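Local coordinates for Lin1840 protein (Listeria innocua serovar 6a, PDB 4ZOC) that probably hydrolyses terminal, non-reducing beta-D-glucosyl residues to release beta-D-glucose, as a family 3 beta-glucosidase taking part in beta-1,2-glucan metabolism, at residues E8-M13 / R331-K336; L23-F28 / M47-A52; D68-Q73 / G348-D353; A123-A128 / D361-K366; A289-M294 / G318-N323. The protein carries 2 engineered substitutions. One frame throughout, in Å; residues are numbered along the deposited sequence. Where two conformers were deposited one is given.

Interaction 1 of 5, residues E8-M13 / R331-K336; sequences ELVSQM and RMLNLK
A buried, wholly apolar helix-to-helix contact, L333 of helix 322-338 against L9, V10 and M13 at the end of helix 3-12, ties the N-terminal helix to the outside of the barrel domain. One methyl group does the touching: L333 CD2 reaches V10 CG2 at 3.7 Å and L9 CB at 3.9 Å, while M13 SD lies beside the same methyl at 4.3 Å. With CG1 anti to the backbone N (chi1 -174°), V10 has CG2 beside that N, and this is the branch that meets L333, at a slant. Helix 322-338 comes after helix 306-316, which follows strand 301-302, the last strand of the TIM-type barrel of family 3 glycosidases; the N-terminal helix of the chain thus packs beyond the end of the barrel. The gap between the helices is set by side chains, with V10 CA 8.4 Å from L333 CA. M13 has already left helical geometry, yet its N still bonds to L9 O, and its side chain points toward L333. Around the leucine, V6 and Q21 cover more of its surface, and L82 packs on both L9 and M13. On the barrel side, K336 NZ is buried and held by Q21 OE1 and the carbonyl oxygens of G58 and P85.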
# COMPACT_ATOMS: atom_id res chain seq x y z
N GLU A 8 -19.98 -32.56 -32.29
CA GLU A 8 -20.87 -33.71 -32.14
C GLU A 8 -20.80 -34.26 -30.69
O GLU A 8 -21.81 -34.61 -30.08
CB GLU A 8 -20.49 -34.74 -33.19
CG GLU A 8 -21.27 -36.04 -33.13
CD GLU A 8 -20.79 -37.01 -34.21
OE1 GLU A 8 -21.53 -37.13 -35.19
OE2 GLU A 8 -19.68 -37.62 -34.09
N LEU A 9 -19.61 -34.29 -30.10
CA LEU A 9 -19.48 -34.72 -28.67
C LEU A 9 -20.34 -33.90 -27.73
O LEU A 9 -21.06 -34.45 -26.89
CB LEU A 9 -18.02 -34.70 -28.21
CG LEU A 9 -17.17 -35.92 -28.58
CD1 LEU A 9 -15.72 -35.61 -28.25
CD2 LEU A 9 -17.63 -37.18 -27.85
N VAL A 10 -20.22 -32.57 -27.85
CA VAL A 10 -20.98 -31.69 -27.01
C VAL A 10 -22.45 -32.05 -27.16
O VAL A 10 -23.18 -32.16 -26.16
CB VAL A 10 -20.77 -30.21 -27.40
CG1 VAL A 10 -21.48 -29.31 -26.39
CG2 VAL A 10 -19.28 -29.86 -27.44
N SER A 11 -22.88 -32.20 -28.42
CA SER A 11 -24.29 -32.53 -28.74
C SER A 11 -24.76 -33.79 -28.11
O SER A 11 -25.88 -33.82 -27.70
CB SER A 11 -24.56 -32.67 -30.20
OG SER A 11 -24.10 -31.52 -30.85
N GLN A 12 -23.90 -34.79 -28.05
CA GLN A 12 -24.22 -36.12 -27.48
C GLN A 12 -24.13 -36.25 -25.98
O GLN A 12 -24.68 -37.21 -25.40
CB GLN A 12 -23.30 -37.16 -28.07
CG GLN A 12 -23.46 -37.37 -29.55
CD GLN A 12 -22.34 -38.32 -29.99
OE1 GLN A 12 -21.16 -38.02 -29.83
NE2 GLN A 12 -22.71 -39.51 -30.43
N MET A 13 -23.41 -35.35 -25.32
CA MET A 13 -23.27 -35.42 -23.87
C MET A 13 -24.55 -35.10 -23.13
O MET A 13 -25.29 -34.22 -23.50
CB MET A 13 -22.11 -34.50 -23.39
CG MET A 13 -20.72 -34.92 -23.90
SD MET A 13 -19.51 -33.60 -23.67
CE MET A 13 -19.06 -33.84 -21.98
N ARG A 331 -14.86 -25.44 -25.02
CA ARG A 331 -13.47 -25.05 -24.76
C ARG A 331 -12.55 -26.19 -24.19
O ARG A 331 -11.38 -26.37 -24.64
CB ARG A 331 -13.44 -23.76 -23.93
CG ARG A 331 -13.92 -22.56 -24.72
CD ARG A 331 -13.69 -21.19 -24.02
NE ARG A 331 -14.55 -20.99 -22.89
CZ ARG A 331 -15.74 -20.37 -22.90
NH1 ARG A 331 -16.43 -20.23 -21.78
NH2 ARG A 331 -16.20 -19.84 -24.02
N MET A 332 -13.09 -26.97 -23.27
CA MET A 332 -12.39 -28.11 -22.66
C MET A 332 -12.04 -29.14 -23.76
O MET A 332 -10.94 -29.65 -23.88
CB MET A 332 -13.25 -28.72 -21.55
CG MET A 332 -13.23 -27.97 -20.20
SD MET A 332 -11.57 -28.10 -19.44
CE MET A 332 -11.63 -29.83 -18.88
N LEU A 333 -13.04 -29.46 -24.59
CA LEU A 333 -12.81 -30.46 -25.63
C LEU A 333 -11.81 -29.91 -26.66
O LEU A 333 -10.92 -30.68 -27.10
CB LEU A 333 -14.12 -30.82 -26.29
CG LEU A 333 -14.97 -31.89 -25.64
CD1 LEU A 333 -14.77 -32.25 -24.20
CD2 LEU A 333 -16.43 -31.81 -26.08
N ASN A 334 -11.88 -28.61 -27.00
CA ASN A 334 -10.92 -27.97 -27.95
C ASN A 334 -9.49 -28.05 -27.39
O ASN A 334 -8.63 -28.40 -28.11
CB ASN A 334 -11.22 -26.48 -28.25
CG ASN A 334 -12.31 -26.29 -29.29
OD1 ASN A 334 -12.66 -27.21 -30.00
ND2 ASN A 334 -12.89 -25.11 -29.33
N LEU A 335 -9.27 -27.78 -26.10
CA LEU A 335 -7.95 -28.01 -25.47
C LEU A 335 -7.47 -29.44 -25.65
O LEU A 335 -6.30 -29.69 -26.01
CB LEU A 335 -8.01 -27.63 -24.00
CG LEU A 335 -6.75 -27.95 -23.17
CD1 LEU A 335 -5.52 -27.27 -23.72
CD2 LEU A 335 -6.96 -27.62 -21.70
N LYS A 336 -8.39 -30.39 -25.39
CA LYS A 336 -8.00 -31.77 -25.45
C LYS A 336 -7.63 -32.09 -26.88
O LYS A 336 -6.64 -32.81 -27.14
CB LYS A 336 -9.07 -32.69 -24.94
CG LYS A 336 -9.36 -32.51 -23.49
CD LYS A 336 -10.55 -33.23 -22.92
CE LYS A 336 -10.40 -33.21 -21.41
NZ LYS A 336 -11.45 -33.91 -20.67

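Interaction 2 of 5, residues L23-F28 / M47-A52; sequences LQLSPF and MKLTDA
Strand 23-25 runs extended into a 3-10 turn at P27 and F28, while 47-52 is the link between two helices: K48 breaks away from helix 37-47 with positive phi in a Schellman motif, and T50 is the N-cap of helix 51-54. The backbones stay well apart, L25 CA and L49 CA being 10.3 Å from each other, so the space is bridged by long side chains. L49 does most of this. It meets L25 tip to tip, L49 CD1 lying 3.9 Å from L25 CD2 and 4.1 Å from L25 CD1, a methyl set against the fork of the opposing leucine. Its other branch goes to the other leucine of the strand that faces the link, with L49 CD2 4.2 Å from L23 CD2. M47 arrives alongside L25, the two chains running past each other in opposite senses; the bend at its last torsion (chi3 71°) brings M47 CE to 4.2 Å from L25 CD2. Strand 23-25 is the first of the eight parallel strands of the TIM-type barrel, bonded to 59-61 on one flank and 301-302 on the other. Outside the two segments, L44 packs on L49 and F30 on L25, and H309 NE2 bonds to M47 O. With only methyl groups meeting here, the link is held against the strand by shape and burial, not by directional bonds.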
# COMPACT_ATOMS: atom_id res chain seq x y z
N LEU A 23 -15.07 -30.14 -13.97
CA LEU A 23 -14.46 -30.45 -12.70
C LEU A 23 -13.03 -31.02 -12.86
O LEU A 23 -12.78 -31.90 -13.69
CB LEU A 23 -15.31 -31.44 -11.98
CG LEU A 23 -14.75 -31.95 -10.66
CD1 LEU A 23 -14.78 -30.92 -9.58
CD2 LEU A 23 -15.54 -33.17 -10.29
N GLN A 24 -12.12 -30.51 -12.05
CA GLN A 24 -10.76 -31.03 -11.94
C GLN A 24 -10.50 -31.60 -10.55
O GLN A 24 -10.81 -30.96 -9.54
CB GLN A 24 -9.72 -29.93 -12.27
CG GLN A 24 -8.30 -30.41 -12.34
CD GLN A 24 -7.40 -29.26 -12.63
OE1 GLN A 24 -7.27 -28.32 -11.80
NE2 GLN A 24 -6.78 -29.28 -13.81
N LEU A 25 -9.90 -32.81 -10.54
CA LEU A 25 -9.62 -33.56 -9.32
C LEU A 25 -8.18 -33.99 -9.17
O LEU A 25 -7.51 -34.18 -10.17
CB LEU A 25 -10.53 -34.78 -9.21
CG LEU A 25 -11.98 -34.48 -9.23
CD1 LEU A 25 -12.68 -35.85 -9.24
CD2 LEU A 25 -12.46 -33.68 -8.06
N SER A 26 -7.75 -34.17 -7.91
CA SER A 26 -6.44 -34.75 -7.63
C SER A 26 -6.44 -36.21 -8.12
O SER A 26 -7.52 -36.83 -8.19
CB SER A 26 -6.22 -34.74 -6.14
OG SER A 26 -5.98 -33.41 -5.70
N PRO A 27 -5.26 -36.78 -8.43
CA PRO A 27 -5.27 -38.08 -9.12
C PRO A 27 -5.86 -39.24 -8.31
O PRO A 27 -6.43 -40.23 -8.87
CB PRO A 27 -3.81 -38.35 -9.40
CG PRO A 27 -3.04 -37.47 -8.40
CD PRO A 27 -3.90 -36.22 -8.35
N PHE A 28 -5.69 -39.17 -7.00
CA PHE A 28 -6.08 -40.32 -6.14
C PHE A 28 -7.59 -40.37 -5.89
O PHE A 28 -8.08 -41.27 -5.20
CB PHE A 28 -5.31 -40.29 -4.80
CG PHE A 28 -5.30 -38.98 -4.12
CD1 PHE A 28 -6.34 -38.63 -3.32
CD2 PHE A 28 -4.20 -38.11 -4.25
CE1 PHE A 28 -6.33 -37.39 -2.67
CE2 PHE A 28 -4.21 -36.87 -3.62
CZ PHE A 28 -5.26 -36.54 -2.84
N MET A 47 -16.13 -34.79 -0.14
CA MET A 47 -16.55 -33.98 -1.35
C MET A 47 -17.89 -34.42 -1.93
O MET A 47 -18.39 -33.80 -2.86
CB MET A 47 -15.46 -34.08 -2.41
CG MET A 47 -14.12 -33.50 -1.90
SD MET A 47 -12.86 -33.45 -3.15
CE MET A 47 -13.39 -32.16 -4.26
N LYS A 48 -18.39 -35.55 -1.43
CA LYS A 48 -19.64 -36.18 -1.87
C LYS A 48 -19.59 -36.53 -3.36
O LYS A 48 -20.58 -36.35 -4.11
CB LYS A 48 -20.84 -35.29 -1.48
CG LYS A 48 -20.90 -35.14 0.07
CD LYS A 48 -21.77 -34.01 0.60
CE LYS A 48 -23.21 -34.07 0.11
NZ LYS A 48 -23.54 -33.08 -0.98
N LEU A 49 -18.43 -37.06 -3.77
CA LEU A 49 -18.23 -37.44 -5.18
C LEU A 49 -18.58 -38.90 -5.31
O LEU A 49 -18.19 -39.69 -4.43
CB LEU A 49 -16.78 -37.23 -5.65
CG LEU A 49 -16.30 -35.76 -5.69
CD1 LEU A 49 -14.78 -35.72 -5.71
CD2 LEU A 49 -16.96 -35.15 -6.89
N THR A 50 -19.25 -39.23 -6.41
CA THR A 50 -19.60 -40.59 -6.77
C THR A 50 -18.87 -41.03 -8.03
O THR A 50 -18.21 -40.24 -8.72
CB THR A 50 -21.08 -40.59 -7.13
OG1 THR A 50 -21.27 -39.75 -8.27
CG2 THR A 50 -21.93 -40.06 -5.95
N ASP A 51 -19.06 -42.28 -8.42
CA ASP A 51 -18.47 -42.74 -9.65
C ASP A 51 -18.95 -41.99 -10.86
O ASP A 51 -18.23 -41.80 -11.86
CB ASP A 51 -18.76 -44.23 -9.85
CG ASP A 51 -17.91 -45.09 -8.99
OD1 ASP A 51 -16.86 -44.63 -8.54
OD2 ASP A 51 -18.27 -46.28 -8.79
N ALA A 52 -20.21 -41.64 -10.83
CA ALA A 52 -20.74 -40.89 -11.92
C ALA A 52 -20.00 -39.54 -12.10
O ALA A 52 -19.86 -39.03 -13.21
CB ALA A 52 -22.25 -40.70 -11.75

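Interaction 3 of 5, residues D68-Q73 / G348-D353; sequences DMIGIQ and GLKNND
L349 and K350 are the residues of the 348-353 loop that touch helix 66-79, each by a different chemistry. G348, at positive phi, leads in, and its N is bonded to D344 OD2. L349 then points at the helix, its CD1 3.6 Å from M69 CE; the methionine is folded at chi2 (-74°) and chi3, which swings that methyl out to the leucine. K350 starts off to one side, but a bend at chi2 (61°) carries the chain across I70, with NZ 4.0 Å from I70 CG2. Its amine also makes a cation-pi contact with Y346 and a weak, long ion pair with E74. From L349 to N352 the loop makes a type I beta turn, closed by N352 N to L349 O at 3.1 Å. On the helix's inner side, M69 also packs on F88 of strand 87-90. This is a linker, between helices 322-338 and 361-374, laid over an outer helix of the TIM-type barrel on its way to the family 3 C-terminal domain.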
# COMPACT_ATOMS: atom_id res chain seq x y z
N ASP A 68 1.09 -43.14 -12.94
CA ASP A 68 -0.10 -42.60 -12.33
C ASP A 68 -1.03 -42.17 -13.48
O ASP A 68 -2.21 -42.60 -13.56
CB ASP A 68 0.23 -41.42 -11.39
CG ASP A 68 -0.77 -41.25 -10.25
OD1 ASP A 68 -1.72 -42.05 -10.10
OD2 ASP A 68 -0.63 -40.25 -9.49
N MET A 69 -0.50 -41.37 -14.38
CA MET A 69 -1.28 -40.89 -15.53
C MET A 69 -1.85 -42.07 -16.36
O MET A 69 -3.06 -42.15 -16.65
CB MET A 69 -0.40 -39.98 -16.37
CG MET A 69 -1.00 -39.43 -17.65
SD MET A 69 -1.18 -40.50 -19.05
CE MET A 69 0.51 -40.49 -19.67
N ILE A 70 -1.00 -42.98 -16.73
CA ILE A 70 -1.43 -44.11 -17.61
C ILE A 70 -2.50 -44.94 -16.96
O ILE A 70 -3.51 -45.29 -17.62
CB ILE A 70 -0.24 -44.96 -18.07
CG1 ILE A 70 0.65 -44.18 -19.03
CG2 ILE A 70 -0.72 -46.27 -18.73
CD1 ILE A 70 2.07 -44.71 -19.10
N GLY A 71 -2.35 -45.22 -15.66
CA GLY A 71 -3.31 -46.04 -14.91
C GLY A 71 -4.66 -45.34 -14.86
O GLY A 71 -5.69 -45.95 -15.07
N ILE A 72 -4.63 -44.03 -14.56
CA ILE A 72 -5.82 -43.25 -14.45
C ILE A 72 -6.52 -43.12 -15.77
O ILE A 72 -7.75 -43.28 -15.81
CB ILE A 72 -5.51 -41.86 -13.83
CG1 ILE A 72 -5.16 -41.99 -12.35
CG2 ILE A 72 -6.69 -40.91 -14.00
CD1 ILE A 72 -4.52 -40.70 -11.80
N GLN A 73 -5.77 -42.75 -16.83
CA GLN A 73 -6.35 -42.54 -18.14
C GLN A 73 -6.92 -43.90 -18.67
O GLN A 73 -8.01 -43.97 -19.28
CB GLN A 73 -5.31 -42.00 -19.09
CG GLN A 73 -5.79 -41.57 -20.47
CD GLN A 73 -6.56 -40.25 -20.40
OE1 GLN A 73 -7.71 -40.21 -19.89
NE2 GLN A 73 -5.96 -39.19 -20.90
N GLY A 348 2.05 -39.71 -26.26
CA GLY A 348 3.38 -40.16 -26.61
C GLY A 348 3.96 -41.27 -25.76
O GLY A 348 4.94 -41.84 -26.13
N LEU A 349 3.33 -41.61 -24.65
CA LEU A 349 3.95 -42.46 -23.70
C LEU A 349 3.60 -43.96 -23.74
O LEU A 349 4.29 -44.75 -23.14
CB LEU A 349 3.66 -41.95 -22.31
CG LEU A 349 4.16 -40.55 -21.96
CD1 LEU A 349 4.07 -40.41 -20.41
CD2 LEU A 349 5.56 -40.30 -22.46
N LYS A 350 2.48 -44.33 -24.35
CA LYS A 350 1.93 -45.69 -24.08
C LYS A 350 2.91 -46.78 -24.43
O LYS A 350 3.08 -47.75 -23.63
CB LYS A 350 0.63 -45.93 -24.87
CG LYS A 350 -0.15 -47.19 -24.44
CD LYS A 350 -0.58 -47.14 -22.99
CE LYS A 350 -1.86 -47.95 -22.74
NZ LYS A 350 -1.69 -48.89 -21.63
N ASN A 351 3.56 -46.62 -25.59
CA ASN A 351 4.62 -47.55 -26.01
C ASN A 351 6.01 -46.94 -26.11
O ASN A 351 6.85 -47.37 -26.93
CB ASN A 351 4.24 -48.10 -27.38
CG ASN A 351 2.87 -48.76 -27.36
OD1 ASN A 351 1.94 -48.26 -28.00
ND2 ASN A 351 2.70 -49.83 -26.55
N ASN A 352 6.25 -45.93 -25.28
CA ASN A 352 7.46 -45.16 -25.38
C ASN A 352 7.77 -44.61 -23.99
O ASN A 352 7.34 -43.50 -23.63
CB ASN A 352 7.35 -44.04 -26.39
CG ASN A 352 8.65 -43.28 -26.55
OD1 ASN A 352 9.72 -43.81 -26.29
ND2 ASN A 352 8.58 -42.04 -26.94
N ASP A 353 8.53 -45.38 -23.22
CA ASP A 353 9.00 -44.90 -21.91
C ASP A 353 10.08 -43.85 -22.12
O ASP A 353 11.04 -44.09 -22.82
CB ASP A 353 9.46 -46.08 -21.03
CG ASP A 353 9.99 -45.63 -19.67
OD1 ASP A 353 10.79 -44.68 -19.57
OD2 ASP A 353 9.64 -46.26 -18.70

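Interaction 4 of 5, residues A123-A128 / D361-K366; sequences ALEATA and DESRGK
The meeting of E125 and L124 with S363 is largely water-mediated, and joins helix 112-128 of the TIM-type barrel domain to helix 361-374, which leads toward the C-terminal domain of the family 3 enzyme. Direct touching is slight: L124 CD2 comes 4.3 Å from S363 OG, and E125 OE2 stands 4.2 Å from S363 CB. The helices are correspondingly distant, E125 CA being 9.5 Å from S363 CA.

Hydrogen bonding does more. A single water donates to E125 OE2 and accepts from S363 OG, filling the gap between carboxylate and hydroxyl. The glutamate runs out extended beyond CG (chi2 -171°), which takes its carboxylate to the water. OE2 also accepts from T98 OG1 and L359 N, and OE1 from K97 N, so this buried carboxylate is gripped at both oxygens by neutral donors that would probably stabilise its negative charge.

Charge pairing lies within helix 361-374 and outward from it. R364 NH2 makes a salt bridge with E531 and bonds to D417 O, while K366 NZ pairs weakly with E362 OE2. Within helix 112-128, T127 OG1 turns back to A123 O at 2.7 Å, an oxygen that also accepts from T127 N.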
# COMPACT_ATOMS: atom_id res chain seq x y z
N ALA A 123 9.24 -28.65 -20.06
CA ALA A 123 8.23 -29.35 -20.88
C ALA A 123 8.73 -30.71 -21.37
O ALA A 123 7.96 -31.65 -21.36
CB ALA A 123 7.78 -28.53 -22.06
N LEU A 124 10.00 -30.80 -21.73
CA LEU A 124 10.58 -32.10 -22.13
C LEU A 124 10.38 -33.13 -21.01
O LEU A 124 9.94 -34.26 -21.24
CB LEU A 124 12.11 -31.86 -22.42
CG LEU A 124 12.93 -33.16 -22.58
CD1 LEU A 124 12.65 -33.76 -23.94
CD2 LEU A 124 14.38 -32.89 -22.34
N GLU A 125 10.70 -32.71 -19.80
CA GLU A 125 10.57 -33.58 -18.63
C GLU A 125 9.15 -33.85 -18.16
O GLU A 125 8.79 -34.99 -17.88
CB GLU A 125 11.42 -33.00 -17.47
CG GLU A 125 12.92 -33.00 -17.79
CD GLU A 125 13.75 -32.65 -16.60
OE1 GLU A 125 13.20 -32.04 -15.64
OE2 GLU A 125 14.98 -32.98 -16.60
N ALA A 126 8.32 -32.79 -18.14
CA ALA A 126 6.98 -32.86 -17.64
C ALA A 126 6.16 -33.73 -18.59
O ALA A 126 5.38 -34.57 -18.12
CB ALA A 126 6.35 -31.48 -17.54
N THR A 127 6.37 -33.58 -19.90
CA THR A 127 5.64 -34.46 -20.85
C THR A 127 6.08 -35.89 -20.72
O THR A 127 5.27 -36.79 -20.93
CB THR A 127 5.77 -33.95 -22.30
OG1 THR A 127 7.15 -33.87 -22.70
CG2 THR A 127 5.10 -32.57 -22.44
N ALA A 128 7.37 -36.11 -20.44
CA ALA A 128 7.88 -37.47 -20.23
C ALA A 128 7.23 -38.14 -19.05
O ALA A 128 7.11 -39.38 -19.05
CB ALA A 128 9.39 -37.45 -20.11
N ASP A 361 22.30 -35.11 -18.12
CA ASP A 361 23.41 -34.20 -17.98
C ASP A 361 23.29 -32.91 -18.83
O ASP A 361 23.67 -31.87 -18.35
CB ASP A 361 24.73 -34.92 -18.29
CG ASP A 361 25.05 -35.96 -17.25
OD1 ASP A 361 24.39 -36.01 -16.18
OD2 ASP A 361 25.96 -36.75 -17.48
N GLU A 362 22.84 -33.00 -20.07
CA GLU A 362 22.57 -31.83 -20.88
C GLU A 362 21.61 -30.86 -20.15
O GLU A 362 21.86 -29.65 -20.08
CB GLU A 362 21.96 -32.24 -22.24
CG GLU A 362 22.05 -31.14 -23.27
CD GLU A 362 21.26 -31.42 -24.52
OE1 GLU A 362 20.81 -32.58 -24.73
OE2 GLU A 362 21.08 -30.47 -25.30
N SER A 363 20.52 -31.39 -19.63
CA SER A 363 19.54 -30.58 -18.92
C SER A 363 20.17 -29.97 -17.64
O SER A 363 19.98 -28.78 -17.37
CB SER A 363 18.28 -31.35 -18.59
OG SER A 363 17.57 -31.63 -19.78
N ARG A 364 20.90 -30.76 -16.88
CA ARG A 364 21.71 -30.18 -15.75
C ARG A 364 22.67 -29.04 -16.14
O ARG A 364 22.73 -28.03 -15.39
CB ARG A 364 22.47 -31.24 -14.93
CG ARG A 364 21.50 -32.23 -14.25
CD ARG A 364 22.23 -33.28 -13.43
NE ARG A 364 22.62 -32.66 -12.21
CZ ARG A 364 22.37 -33.07 -10.96
NH1 ARG A 364 21.83 -34.26 -10.63
NH2 ARG A 364 22.79 -32.27 -10.04
N GLY A 365 23.35 -29.14 -17.30
CA GLY A 365 24.17 -28.05 -17.84
C GLY A 365 23.34 -26.81 -18.16
O GLY A 365 23.74 -25.69 -17.87
N LYS A 366 22.12 -27.01 -18.70
CA LYS A 366 21.27 -25.87 -18.96
C LYS A 366 20.86 -25.14 -17.64
O LYS A 366 20.87 -23.91 -17.58
CB LYS A 366 20.07 -26.29 -19.75
CG LYS A 366 20.44 -26.70 -21.15
CD LYS A 366 19.35 -27.41 -21.94
CE LYS A 366 19.89 -27.80 -23.30
NZ LYS A 366 18.88 -28.69 -23.91
O HOH W 1 16.30 -33.76 -18.83

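Interaction 5 of 5, residues A289-M294 / G318-N323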
# COMPACT_ATOMS: atom_id res chain seq x y z
N ALA A 289 -22.25 -19.23 -6.00
CA ALA A 289 -20.85 -19.34 -6.43
C ALA A 289 -20.75 -19.97 -7.82
O ALA A 289 -20.09 -19.43 -8.74
CB ALA A 289 -20.05 -20.16 -5.43
N ALA A 290 -21.49 -21.06 -8.02
CA ALA A 290 -21.60 -21.72 -9.34
C ALA A 290 -22.19 -20.80 -10.38
O ALA A 290 -21.68 -20.65 -11.49
CB ALA A 290 -22.45 -23.00 -9.18
N GLN A 291 -23.30 -20.19 -10.06
CA GLN A 291 -23.93 -19.33 -11.06
C GLN A 291 -23.02 -18.20 -11.49
O GLN A 291 -22.85 -17.95 -12.65
CB GLN A 291 -25.23 -18.74 -10.50
CG GLN A 291 -25.99 -17.90 -11.50
CD GLN A 291 -27.19 -17.20 -10.88
OE1 GLN A 291 -27.78 -17.62 -9.88
NE2 GLN A 291 -27.59 -16.12 -11.52
N PHE A 292 -22.47 -17.47 -10.52
CA PHE A 292 -21.70 -16.24 -10.85
C PHE A 292 -20.37 -16.61 -11.53
O PHE A 292 -19.96 -15.97 -12.45
CB PHE A 292 -21.47 -15.40 -9.58
CG PHE A 292 -22.73 -15.03 -8.83
CD1 PHE A 292 -23.95 -14.91 -9.50
CD2 PHE A 292 -22.68 -14.73 -7.49
CE1 PHE A 292 -25.09 -14.55 -8.78
CE2 PHE A 292 -23.82 -14.33 -6.79
CZ PHE A 292 -25.01 -14.26 -7.45
N SER A 293 -19.77 -17.74 -11.14
CA SER A 293 -18.55 -18.20 -11.79
C SER A 293 -18.80 -18.62 -13.21
O SER A 293 -18.03 -18.28 -14.06
CB SER A 293 -17.84 -19.30 -10.97
OG SER A 293 -17.45 -18.75 -9.71
N MET A 294 -19.89 -19.33 -13.49
CA MET A 294 -20.15 -19.68 -14.89
C MET A 294 -20.55 -18.44 -15.74
O MET A 294 -20.16 -18.33 -16.90
CB MET A 294 -21.19 -20.80 -15.04
CG MET A 294 -21.25 -21.29 -16.47
SD MET A 294 -21.54 -23.05 -16.64
CE MET A 294 -19.87 -23.64 -16.58
N GLY A 318 -33.84 -22.50 -14.92
CA GLY A 318 -33.76 -21.36 -15.78
C GLY A 318 -32.97 -20.20 -15.21
O GLY A 318 -33.03 -19.11 -15.77
N LYS A 319 -32.18 -20.41 -14.16
CA LYS A 319 -31.34 -19.32 -13.63
C LYS A 319 -30.04 -19.11 -14.41
O LYS A 319 -29.41 -18.06 -14.33
CB LYS A 319 -31.06 -19.56 -12.16
CG LYS A 319 -32.32 -19.65 -11.29
CD LYS A 319 -31.97 -19.87 -9.84
CE LYS A 319 -33.18 -19.72 -8.92
NZ LYS A 319 -34.08 -20.92 -8.93
N LEU A 320 -29.64 -20.13 -15.19
CA LEU A 320 -28.40 -20.13 -15.98
C LEU A 320 -28.70 -20.81 -17.27
O LEU A 320 -29.28 -21.88 -17.26
CB LEU A 320 -27.37 -20.98 -15.24
CG LEU A 320 -25.92 -20.66 -14.88
CD1 LEU A 320 -25.09 -21.93 -15.00
CD2 LEU A 320 -25.30 -19.49 -15.60
N SER A 321 -28.28 -20.26 -18.38
CA SER A 321 -28.43 -20.88 -19.70
C SER A 321 -27.53 -22.07 -19.84
O SER A 321 -26.33 -22.00 -19.57
CB SER A 321 -28.03 -19.88 -20.77
OG SER A 321 -28.20 -20.40 -22.09
N GLU A 322 -28.09 -23.17 -20.31
CA GLU A 322 -27.28 -24.30 -20.76
C GLU A 322 -26.24 -23.90 -21.82
O GLU A 322 -25.23 -24.58 -21.98
CB GLU A 322 -28.19 -25.44 -21.24
CG GLU A 322 -27.48 -26.79 -21.28
CD GLU A 322 -28.40 -27.95 -21.52
OE1 GLU A 322 -29.62 -27.76 -21.51
OE2 GLU A 322 -27.90 -29.07 -21.68
N ASN A 323 -26.46 -22.83 -22.58
CA ASN A 323 -25.50 -22.46 -23.61
C ASN A 323 -24.17 -22.07 -23.00
O ASN A 323 -23.14 -22.26 -23.61
CB ASN A 323 -25.98 -21.26 -24.42
CG ASN A 323 -27.24 -21.56 -25.19
OD1 ASN A 323 -27.45 -22.69 -25.65
ND2 ASN A 323 -28.12 -20.59 -25.25
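L320 lies against the side of helix 286-295, where Q291 and M294 receive it about one helical turn apart. Its CD1 touches the root of the M294 side chain, 4.1 Å from M294 CB; the methionine is modelled in two conformers, so its contacts beyond CB are doubtful. The other methyl, L320 CD2, rests 4.1 Å from the backbone oxygen of Q291. Further toward the surface, the Q291 side chain stands extended with CG anti to the backbone N (chi1 -177°), and passes beside the backbone of K319. Q291 NE2 is 3.9 Å from K319 O, a packing distance, and this amide nitrogen bonds instead to E295 OE2. K319 likewise sends its amine away from the contact, to a salt bridge with E317.

The turn that presents L320 is fixed at both ends. G318 leaves helix 306-316 with positive phi in a Schellman motif, and S321 OG caps the next helix by accepting from N323 N at 3.0 Å. Across from it, S293 OG bonds back to A289 O, which also takes S293 N from the opposite face of its plane. L311 of helix 306-316 covers L320, and L324, L325 and A328 of helix 322-338 close over M294, so the turn sits where these two helices and helix 286-295 come together on the outside of the barrel.

Overall arrangement
Interactions 1 and 2 are fully buried and purely apolar, one between helices around the barrel, the other between its first strand and an inter-helix link. Interactions 3 and 5 are only partly buried: in each, a loop sets a leucine toward the helix and a lysine nearer the solvent. Interaction 4 is buried but polar, resting on a bridging water. Helix 322-338 serves both interactions 1 and 5, whose centres are about 19 Å apart. Interactions 2 and 3 touch where P27 packs on I72, and L349 of interaction 3 reaches the backbone at T127 and A128 of interaction 4. Interactions 3 and 4 thus follow the chain as it leaves the barrel.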